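Local coordinates for Baccell_00875 (Bacteroides cellulosilyticus DSM 14838, PDB 5NO8), which probably acts as a polysaccharide lyase that removes L-rhamnose caps linked to glucuronic acid on complex arabinogalactan proteins, at residues I167-S172 and K669-D674; R198-W203 and F606-P611. One frame throughout, in Å; residues are numbered along the deposited sequence.

In the fold
The two contacts have centres about 6 Å apart and are nested along the chain: residues 167-172 and 198-203 come first, then 606-611 and 669-674, so contact 1 closes a loop that holds contact 2. Strand 163-168 is one of the two outermost strands of an eight-stranded antiparallel sheet. Strand 199-203 belongs to a mixed sheet with strands 664-665 and 668-669, and segment 669-674 starts on the last of these and runs into strand 672-677 of a small four-stranded sheet. Both contacts thus tie the N-terminal beta region to the C-terminal part, contact 2 through a buried hydrogen bond and contact 1 through charges nearer solvent. Ile167 also packs against Tyr200, and Lys169 against Asn199.

Contact 1: residues I167-S172 and K669-D674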
ATOM      1  N   ILE A 167      -9.627  -1.665  -3.528  1.00 12.44           N
ATOM      2  CA  ILE A 167     -10.108  -1.887  -4.893  1.00 12.74           C
ATOM      3  C   ILE A 167      -9.543  -3.207  -5.396  1.00 12.50           C
ATOM      4  O   ILE A 167      -8.343  -3.427  -5.273  1.00 13.55           O
ATOM      5  CB  ILE A 167      -9.641  -0.768  -5.824  1.00 12.63           C
ATOM      6  CG1 ILE A 167     -10.075   0.595  -5.275  1.00 13.69           C
ATOM      7  CG2 ILE A 167     -10.200  -0.977  -7.236  1.00 12.56           C
ATOM      8  CD1 ILE A 167      -9.351   1.735  -5.944  1.00 14.23           C
ATOM      9  N   TRP A 168     -10.402  -4.068  -5.928  1.00 11.69           N
ATOM     10  CA  TRP A 168      -9.949  -5.280  -6.605  1.00 11.43           C
ATOM     11  C   TRP A 168     -10.417  -5.276  -8.035  1.00 11.98           C
ATOM     12  O   TRP A 168     -11.641  -5.363  -8.304  1.00 12.19           O
ATOM     13  CB  TRP A 168     -10.370  -6.560  -5.907  1.00 11.51           C
ATOM     14  CG  TRP A 168      -9.853  -7.778  -6.601  1.00 11.03           C
ATOM     15  CD1 TRP A 168     -10.566  -8.899  -6.916  1.00 11.01           C
ATOM     16  CD2 TRP A 168      -8.524  -7.989  -7.117  1.00 11.45           C
ATOM     17  NE1 TRP A 168      -9.771  -9.778  -7.592  1.00 11.17           N
ATOM     18  CE2 TRP A 168      -8.513  -9.268  -7.709  1.00 11.05           C
ATOM     19  CE3 TRP A 168      -7.335  -7.239  -7.099  1.00 11.23           C
ATOM     20  CZ2 TRP A 168      -7.368  -9.821  -8.306  1.00 11.41           C
ATOM     21  CZ3 TRP A 168      -6.205  -7.775  -7.722  1.00 11.32           C
ATOM     22  CH2 TRP A 168      -6.241  -9.070  -8.304  1.00 11.52           C
ATOM     23  N   LYS A 169      -9.437  -5.213  -8.940  1.00 12.23           N
ATOM     24  CA  LYS A 169      -9.676  -5.242 -10.377  1.00 12.93           C
ATOM     25  C   LYS A 169      -9.926  -6.667 -10.887  1.00 12.84           C
ATOM     26  O   LYS A 169      -9.303  -7.132 -11.839  1.00 14.22           O
ATOM     27  CB  LYS A 169      -8.503  -4.567 -11.131  1.00 13.97           C
ATOM     28  CG  LYS A 169      -7.156  -5.253 -10.961  1.00 15.07           C
ATOM     29  CD  LYS A 169      -6.028  -4.531 -11.703  1.00 16.59           C
ATOM     30  CE  LYS A 169      -4.763  -5.382 -11.616  1.00 17.63           C
ATOM     31  NZ  LYS A 169      -3.606  -4.769 -12.286  1.00 18.43           N
ATOM     32  N   GLY A 170     -10.881  -7.348 -10.282  1.00 12.43           N
ATOM     33  CA  GLY A 170     -11.083  -8.779 -10.515  1.00 12.60           C
ATOM     34  C   GLY A 170     -12.025  -9.148 -11.632  1.00 11.76           C
ATOM     35  O   GLY A 170     -12.663 -10.213 -11.569  1.00 11.78           O
ATOM     36  N   GLY A 171     -12.131  -8.310 -12.654  1.00 11.28           N
ATOM     37  CA  GLY A 171     -12.939  -8.660 -13.833  1.00 11.59           C
ATOM     38  C   GLY A 171     -14.412  -8.772 -13.461  1.00 11.54           C
ATOM     39  O   GLY A 171     -14.992  -7.822 -12.912  1.00 11.70           O
ATOM     40  N   SER A 172     -15.012  -9.936 -13.740  1.00 12.07           N
ATOM     41  CA  SER A 172     -16.418 -10.187 -13.406  1.00 12.25           C
ATOM     42  C   SER A 172     -16.657 -10.225 -11.916  1.00 12.79           C
ATOM     43  O   SER A 172     -17.793 -10.043 -11.491  1.00 14.24           O
ATOM     44  CB  SER A 172     -16.936 -11.495 -14.020  1.00 12.52           C
ATOM     45  OG  SER A 172     -16.659 -11.559 -15.413  1.00 13.41           O
ATOM     46  N   LYS A 669       0.663   6.670 -18.052  1.00 14.10           N
ATOM     47  CA  LYS A 669       0.725   5.222 -17.855  1.00 15.30           C
ATOM     48  C   LYS A 669       1.507   4.862 -16.604  1.00 14.77           C
ATOM     49  O   LYS A 669       2.621   5.379 -16.406  1.00 14.56           O
ATOM     50  CB  LYS A 669       1.388   4.553 -19.062  1.00 17.35           C
ATOM     51  CG  LYS A 669       1.315   3.017 -19.016  1.00 18.89           C
ATOM     52  CD  LYS A 669      -0.107   2.518 -19.149  1.00 21.24           C
ATOM     53  CE  LYS A 669      -0.260   1.018 -18.954  1.00 23.99           C
ATOM     54  NZ  LYS A 669      -0.549   0.697 -17.521  1.00 21.95           N
ATOM     55  N   ALA A 670       0.918   4.040 -15.737  1.00 13.83           N
ATOM     56  CA  ALA A 670       1.618   3.556 -14.551  1.00 13.83           C
ATOM     57  C   ALA A 670       1.874   2.045 -14.710  1.00 14.25           C
ATOM     58  O   ALA A 670       2.333   1.639 -15.793  1.00 13.66           O
ATOM     59  CB  ALA A 670       0.879   3.954 -13.277  1.00 14.16           C
ATOM     60  N   GLU A 671       1.612   1.240 -13.691  1.00 14.05           N
ATOM     61  CA  GLU A 671       1.951  -0.205 -13.713  1.00 14.66           C
ATOM     62  C   GLU A 671       3.445  -0.415 -13.985  1.00 14.19           C
ATOM     63  O   GLU A 671       3.833  -1.178 -14.876  1.00 14.81           O
ATOM     64  CB  GLU A 671       1.063  -0.984 -14.679  1.00 15.50           C
ATOM     65  CG  GLU A 671      -0.403  -0.754 -14.385  1.00 17.51           C
ATOM     66  CD  GLU A 671      -1.328  -1.723 -15.068  1.00 19.94           C
ATOM     67  OE1 GLU A 671      -1.690  -1.461 -16.235  1.00 22.31           O
ATOM     68  OE2 GLU A 671      -1.637  -2.762 -14.464  1.00 21.44           O
ATOM     69  N   PHE A 672       4.287   0.241 -13.205  1.00 13.61           N
ATOM     70  CA  PHE A 672       5.728   0.058 -13.358  1.00 14.27           C
ATOM     71  C   PHE A 672       6.436   0.173 -12.009  1.00 13.32           C
ATOM     72  O   PHE A 672       5.938   0.794 -11.069  1.00 12.65           O
ATOM     73  CB  PHE A 672       6.317   1.071 -14.368  1.00 15.12           C
ATOM     74  CG  PHE A 672       6.239   2.495 -13.911  1.00 16.24           C
ATOM     75  CD1 PHE A 672       7.164   3.014 -13.039  1.00 16.80           C
ATOM     76  CD2 PHE A 672       5.247   3.329 -14.382  1.00 17.01           C
ATOM     77  CE1 PHE A 672       7.084   4.316 -12.585  1.00 18.34           C
ATOM     78  CE2 PHE A 672       5.170   4.637 -13.952  1.00 17.35           C
ATOM     79  CZ  PHE A 672       6.082   5.143 -13.052  1.00 17.98           C
ATOM     80  N   TYR A 673       7.618  -0.438 -11.954  1.00 13.97           N
ATOM     81  CA  TYR A 673       8.558  -0.261 -10.842  1.00 13.35           C
ATOM     82  C   TYR A 673       9.365   0.977 -11.123  1.00 14.07           C
ATOM     83  O   TYR A 673       9.979   1.102 -12.199  1.00 13.30           O
ATOM     84  CB  TYR A 673       9.499  -1.496 -10.717  1.00 13.39           C
ATOM     85  CG  TYR A 673       8.792  -2.704 -10.218  1.00 13.45           C
ATOM     86  CD1 TYR A 673       8.528  -2.859  -8.877  1.00 13.19           C
ATOM     87  CD2 TYR A 673       8.360  -3.701 -11.090  1.00 14.19           C
ATOM     88  CE1 TYR A 673       7.833  -3.963  -8.397  1.00 13.99           C
ATOM     89  CE2 TYR A 673       7.657  -4.805 -10.612  1.00 14.56           C
ATOM     90  CZ  TYR A 673       7.421  -4.934  -9.258  1.00 13.87           C
ATOM     91  OH  TYR A 673       6.733  -6.013  -8.761  1.00 14.54           O
ATOM     92  N   ASP A 674       9.365   1.910 -10.182  1.00 14.50           N
ATOM     93  CA  ASP A 674      10.192   3.095 -10.343  1.00 17.03           C
ATOM     94  C   ASP A 674      11.669   2.705 -10.492  1.00 17.68           C
ATOM     95  O   ASP A 674      12.139   1.812  -9.782  1.00 17.34           O
ATOM     96  CB  ASP A 674      10.025   4.050  -9.182  1.00 18.04           C
ATOM     97  CG  ASP A 674      10.654   5.392  -9.475  1.00 19.75           C
ATOM     98  OD1 ASP A 674      11.890   5.493  -9.295  1.00 19.06           O
ATOM     99  OD2 ASP A 674       9.904   6.288  -9.955  1.00 19.68           O
TER
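Lys169 and Glu671 form one arm of a three-residue salt-bridge network in which the glutamate is central, each reaching out from an irregular piece of backbone. Lys169 is the centre of an inverse gamma turn just beyond strand 163-168. Glu671 stands with Phe672 opposite Met660 in a G1 beta bulge, at backbone angles of the left-handed kind that glycine adopts more easily. The CA atoms of Lys169 and Glu671 are 13.1 Å apart, so two long, flexible side chains suit the span. Beyond CG the lysine is fully extended (chi2 to chi4 all near 180°), which carries its ammonium across to the carboxylate. The tight part lies on the far side of that group: Lys669 NZ donates to Glu671 OE1 at 2.8 Å, on the anti lone pair of that oxygen, a hydrogen-bonded salt bridge, and a further hydrogen bond to Tyr663 O helps fix this ammonium. The bridge between segments is looser, and merely 42 Å² is buried by a contact that lies at the surface. The Lys169 side chain also touches Asn199 and Tyr661. A glutamine in place of Glu671 would probably leave both ammonium groups without their shared counter-charge and the Lys169 ammonium less firmly placed. The carboxylate thus splits its two oxygens between two lysines, with Lys169 NZ standing 3.6 Å from Glu671 OE2.

Contact 2: residues R198-W203 and F606-P611; sequences RNYEIW and FGDTFP
The hydroxyl of Tyr200 meets Asp608 OD2 at a bend, with a CZ-OH...OD2 angle of about 110°, so that the acceptor lies beside the CE2 edge of the ring rather than beyond its tip. The bond from Tyr200 OH to Asp608 OD2 is short, 2.5 Å, and the oxygen accepts through its anti lone pair, turned away from OD1. The acceptor stays near the ring plane, with Asp608 OD2 3.2 Å from Tyr200 CE2. The carboxylate is not flat with the ring: the planes are 49° apart. Tyr200 CG sits between its backbone N and carbonyl carbon (chi1 70°), which stands the ring off strand 199-203 and aims it at the loop. A tyrosine suits this place because the long ring bridges the distance and still ends in a donor.

Asp608 OD2 has a second partner in Arg215, whose NH2 makes a salt bridge to it, so a buried carboxylate oxygen is gripped by two groups. Phe610 turns the edge of its ring to the phenol, with CE2 3.8 Å from Tyr200 OH. Ile202 brings a methyl, CD1, to the edge of the Tyr200 ring, in its plane, and lies loosely beside the carboxylate, 4.3 Å from Ile202 CD1 to Asp608 OD2. The CA atoms of Gly607 and Ile202 come within 6.9 Å across the contact; a side chain on Gly607 would collide with the preceding carbonyl oxygen, so glycine suits the place. Asn199 OD1 takes the Tyr200 N-H at 2.8 Å, on an in-plane lone pair.

This buried polar link, with Phe610 and Ile202 as carbon neighbours, joins the N-terminal beta-sheets to the helical part, consistent with the beta-domain plus alpha/alpha-toroid build known from polysaccharide lyases.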
ATOM      1  N   ARG A 198     -11.707  -4.051 -15.100  1.00 13.34           N
ATOM      2  CA  ARG A 198     -10.380  -4.577 -15.417  1.00 14.49           C
ATOM      3  C   ARG A 198      -9.226  -3.857 -14.733  1.00 13.06           C
ATOM      4  O   ARG A 198      -8.126  -4.380 -14.662  1.00 12.49           O
ATOM      5  CB  ARG A 198     -10.144  -4.595 -16.922  1.00 16.52           C
ATOM      6  CG  ARG A 198      -9.971  -3.212 -17.505  1.00 17.97           C
ATOM      7  CD  ARG A 198      -9.157  -3.108 -18.779  1.00 19.01           C
ATOM      8  NE  ARG A 198      -9.330  -1.729 -19.293  1.00 19.96           N
ATOM      9  CZ  ARG A 198      -8.506  -0.691 -19.090  1.00 22.32           C
ATOM     10  NH1 ARG A 198      -7.360  -0.815 -18.414  1.00 21.81           N
ATOM     11  NH2 ARG A 198      -8.821   0.519 -19.598  1.00 22.97           N
ATOM     12  N   ASN A 199      -9.446  -2.616 -14.306  1.00 12.08           N
ATOM     13  CA  ASN A 199      -8.400  -1.840 -13.662  1.00 12.58           C
ATOM     14  C   ASN A 199      -9.012  -0.588 -13.061  1.00 12.25           C
ATOM     15  O   ASN A 199     -10.226  -0.436 -13.039  1.00 11.64           O
ATOM     16  CB  ASN A 199      -7.304  -1.450 -14.680  1.00 12.02           C
ATOM     17  CG  ASN A 199      -5.921  -1.534 -14.073  1.00 12.70           C
ATOM     18  OD1 ASN A 199      -5.731  -1.099 -12.955  1.00 12.35           O
ATOM     19  ND2 ASN A 199      -4.957  -2.132 -14.809  1.00 12.89           N
ATOM     20  N   TYR A 200      -8.182   0.273 -12.511  1.00 12.20           N
ATOM     21  CA  TYR A 200      -8.646   1.587 -12.106  1.00 12.67           C
ATOM     22  C   TYR A 200      -7.593   2.648 -12.382  1.00 12.97           C
ATOM     23  O   TYR A 200      -6.422   2.354 -12.550  1.00 12.56           O
ATOM     24  CB  TYR A 200      -9.077   1.609 -10.642  1.00 12.72           C
ATOM     25  CG  TYR A 200      -7.940   1.479  -9.641  1.00 12.63           C
ATOM     26  CD1 TYR A 200      -7.455   0.231  -9.294  1.00 13.92           C
ATOM     27  CD2 TYR A 200      -7.360   2.604  -9.048  1.00 13.45           C
ATOM     28  CE1 TYR A 200      -6.450   0.090  -8.368  1.00 13.90           C
ATOM     29  CE2 TYR A 200      -6.333   2.478  -8.109  1.00 13.99           C
ATOM     30  CZ  TYR A 200      -5.868   1.212  -7.797  1.00 14.84           C
ATOM     31  OH  TYR A 200      -4.859   1.010  -6.878  1.00 15.51           O
ATOM     32  N   GLU A 201      -8.052   3.889 -12.420  1.00 12.76           N
ATOM     33  CA  GLU A 201      -7.198   5.032 -12.615  1.00 13.62           C
ATOM     34  C   GLU A 201      -7.368   5.984 -11.468  1.00 13.67           C
ATOM     35  O   GLU A 201      -8.374   5.955 -10.764  1.00 12.75           O
ATOM     36  CB  GLU A 201      -7.572   5.763 -13.890  1.00 13.88           C
ATOM     37  CG  GLU A 201      -7.210   5.003 -15.138  1.00 15.11           C
ATOM     38  CD  GLU A 201      -7.759   5.671 -16.381  1.00 15.62           C
ATOM     39  OE1 GLU A 201      -7.125   6.643 -16.836  1.00 15.85           O
ATOM     40  OE2 GLU A 201      -8.839   5.245 -16.871  1.00 16.14           O
ATOM     41  N   ILE A 202      -6.379   6.848 -11.319  1.00 13.58           N
ATOM     42  CA  ILE A 202      -6.395   7.881 -10.301  1.00 13.40           C
ATOM     43  C   ILE A 202      -6.296   9.212 -11.031  1.00 13.77           C
ATOM     44  O   ILE A 202      -5.442   9.397 -11.915  1.00 14.64           O
ATOM     45  CB  ILE A 202      -5.218   7.733  -9.295  1.00 13.79           C
ATOM     46  CG1 ILE A 202      -5.345   6.467  -8.462  1.00 13.42           C
ATOM     47  CG2 ILE A 202      -5.107   8.945  -8.359  1.00 14.65           C
ATOM     48  CD1 ILE A 202      -6.513   6.417  -7.521  1.00 13.65           C
ATOM     49  N   TRP A 203      -7.151  10.148 -10.626  1.00 13.52           N
ATOM     50  CA  TRP A 203      -7.135  11.506 -11.154  1.00 13.54           C
ATOM     51  C   TRP A 203      -6.915  12.512 -10.024  1.00 14.05           C
ATOM     52  O   TRP A 203      -7.221  12.216  -8.872  1.00 13.64           O
ATOM     53  CB  TRP A 203      -8.452  11.826 -11.896  1.00 13.51           C
ATOM     54  CG  TRP A 203      -8.679  10.982 -13.073  1.00 13.15           C
ATOM     55  CD1 TRP A 203      -9.409   9.840 -13.131  1.00 13.86           C
ATOM     56  CD2 TRP A 203      -8.143  11.182 -14.361  1.00 13.44           C
ATOM     57  NE1 TRP A 203      -9.381   9.326 -14.401  1.00 13.84           N
ATOM     58  CE2 TRP A 203      -8.594  10.120 -15.174  1.00 13.56           C
ATOM     59  CE3 TRP A 203      -7.331  12.169 -14.924  1.00 13.67           C
ATOM     60  CZ2 TRP A 203      -8.264  10.019 -16.530  1.00 14.03           C
ATOM     61  CZ3 TRP A 203      -6.972  12.054 -16.235  1.00 13.77           C
ATOM     62  CH2 TRP A 203      -7.449  10.991 -17.038  1.00 14.04           C
ATOM     63  N   PHE A 606       2.944  10.842  -7.885  1.00 19.43           N
ATOM     64  CA  PHE A 606       1.970  10.558  -6.850  1.00 19.59           C
ATOM     65  C   PHE A 606       1.084   9.421  -7.351  1.00 18.21           C
ATOM     66  O   PHE A 606       0.961   9.202  -8.551  1.00 19.82           O
ATOM     67  CB  PHE A 606       1.077  11.765  -6.552  1.00 20.43           C
ATOM     68  CG  PHE A 606       1.723  12.810  -5.698  1.00 20.17           C
ATOM     69  CD1 PHE A 606       1.882  12.598  -4.349  1.00 21.10           C
ATOM     70  CD2 PHE A 606       2.171  14.012  -6.256  1.00 21.82           C
ATOM     71  CE1 PHE A 606       2.476  13.560  -3.538  1.00 21.75           C
ATOM     72  CE2 PHE A 606       2.751  14.984  -5.456  1.00 22.07           C
ATOM     73  CZ  PHE A 606       2.913  14.753  -4.093  1.00 21.28           C
ATOM     74  N   GLY A 607       0.476   8.718  -6.423  1.00 16.99           N
ATOM     75  CA  GLY A 607      -0.468   7.656  -6.722  1.00 15.85           C
ATOM     76  C   GLY A 607      -0.136   6.364  -6.008  1.00 15.84           C
ATOM     77  O   GLY A 607       0.968   6.201  -5.452  1.00 15.87           O
ATOM     78  N   ASP A 608      -1.078   5.428  -6.048  1.00 14.87           N
ATOM     79  CA  ASP A 608      -1.003   4.192  -5.248  1.00 14.77           C
ATOM     80  C   ASP A 608       0.281   3.425  -5.521  1.00 14.52           C
ATOM     81  O   ASP A 608       0.571   3.119  -6.669  1.00 13.75           O
ATOM     82  CB  ASP A 608      -2.151   3.241  -5.552  1.00 14.68           C
ATOM     83  CG  ASP A 608      -3.526   3.806  -5.197  1.00 15.27           C
ATOM     84  OD1 ASP A 608      -3.602   4.900  -4.625  1.00 16.56           O
ATOM     85  OD2 ASP A 608      -4.511   3.130  -5.517  1.00 14.21           O
ATOM     86  N   THR A 609       1.033   3.141  -4.461  1.00 12.85           N
ATOM     87  CA  THR A 609       2.266   2.377  -4.529  1.00 13.59           C
ATOM     88  C   THR A 609       1.923   1.085  -3.806  1.00 13.37           C
ATOM     89  O   THR A 609       1.629   1.088  -2.594  1.00 14.22           O
ATOM     90  CB  THR A 609       3.397   3.095  -3.757  1.00 13.97           C
ATOM     91  OG1 THR A 609       2.909   3.398  -2.436  1.00 15.47           O
ATOM     92  CG2 THR A 609       3.752   4.345  -4.415  1.00 14.40           C
ATOM     93  N   PHE A 610       1.883  -0.016  -4.548  1.00 13.10           N
ATOM     94  CA  PHE A 610       1.528  -1.301  -3.998  1.00 12.80           C
ATOM     95  C   PHE A 610       2.482  -2.363  -4.539  1.00 13.77           C
ATOM     96  O   PHE A 610       2.327  -2.765  -5.685  1.00 13.61           O
ATOM     97  CB  PHE A 610       0.128  -1.689  -4.423  1.00 12.38           C
ATOM     98  CG  PHE A 610      -0.982  -1.061  -3.643  1.00 12.70           C
ATOM     99  CD1 PHE A 610      -1.180  -1.361  -2.300  1.00 12.93           C
ATOM    100  CD2 PHE A 610      -1.953  -0.302  -4.297  1.00 12.78           C
ATOM    101  CE1 PHE A 610      -2.278  -0.871  -1.611  1.00 13.39           C
ATOM    102  CE2 PHE A 610      -3.029   0.219  -3.606  1.00 13.31           C
ATOM    103  CZ  PHE A 610      -3.200  -0.063  -2.267  1.00 12.87           C
ATOM    104  N   PRO A 611       3.461  -2.830  -3.768  1.00 14.57           N
ATOM    105  CA  PRO A 611       3.741  -2.422  -2.410  1.00 15.18           C
ATOM    106  C   PRO A 611       4.671  -1.249  -2.357  1.00 15.90           C
ATOM    107  O   PRO A 611       5.395  -0.949  -3.327  1.00 18.26           O
ATOM    108  CB  PRO A 611       4.387  -3.675  -1.813  1.00 16.98           C
ATOM    109  CG  PRO A 611       5.101  -4.294  -2.956  1.00 15.92           C
ATOM    110  CD  PRO A 611       4.359  -3.914  -4.207  1.00 16.84           C
TER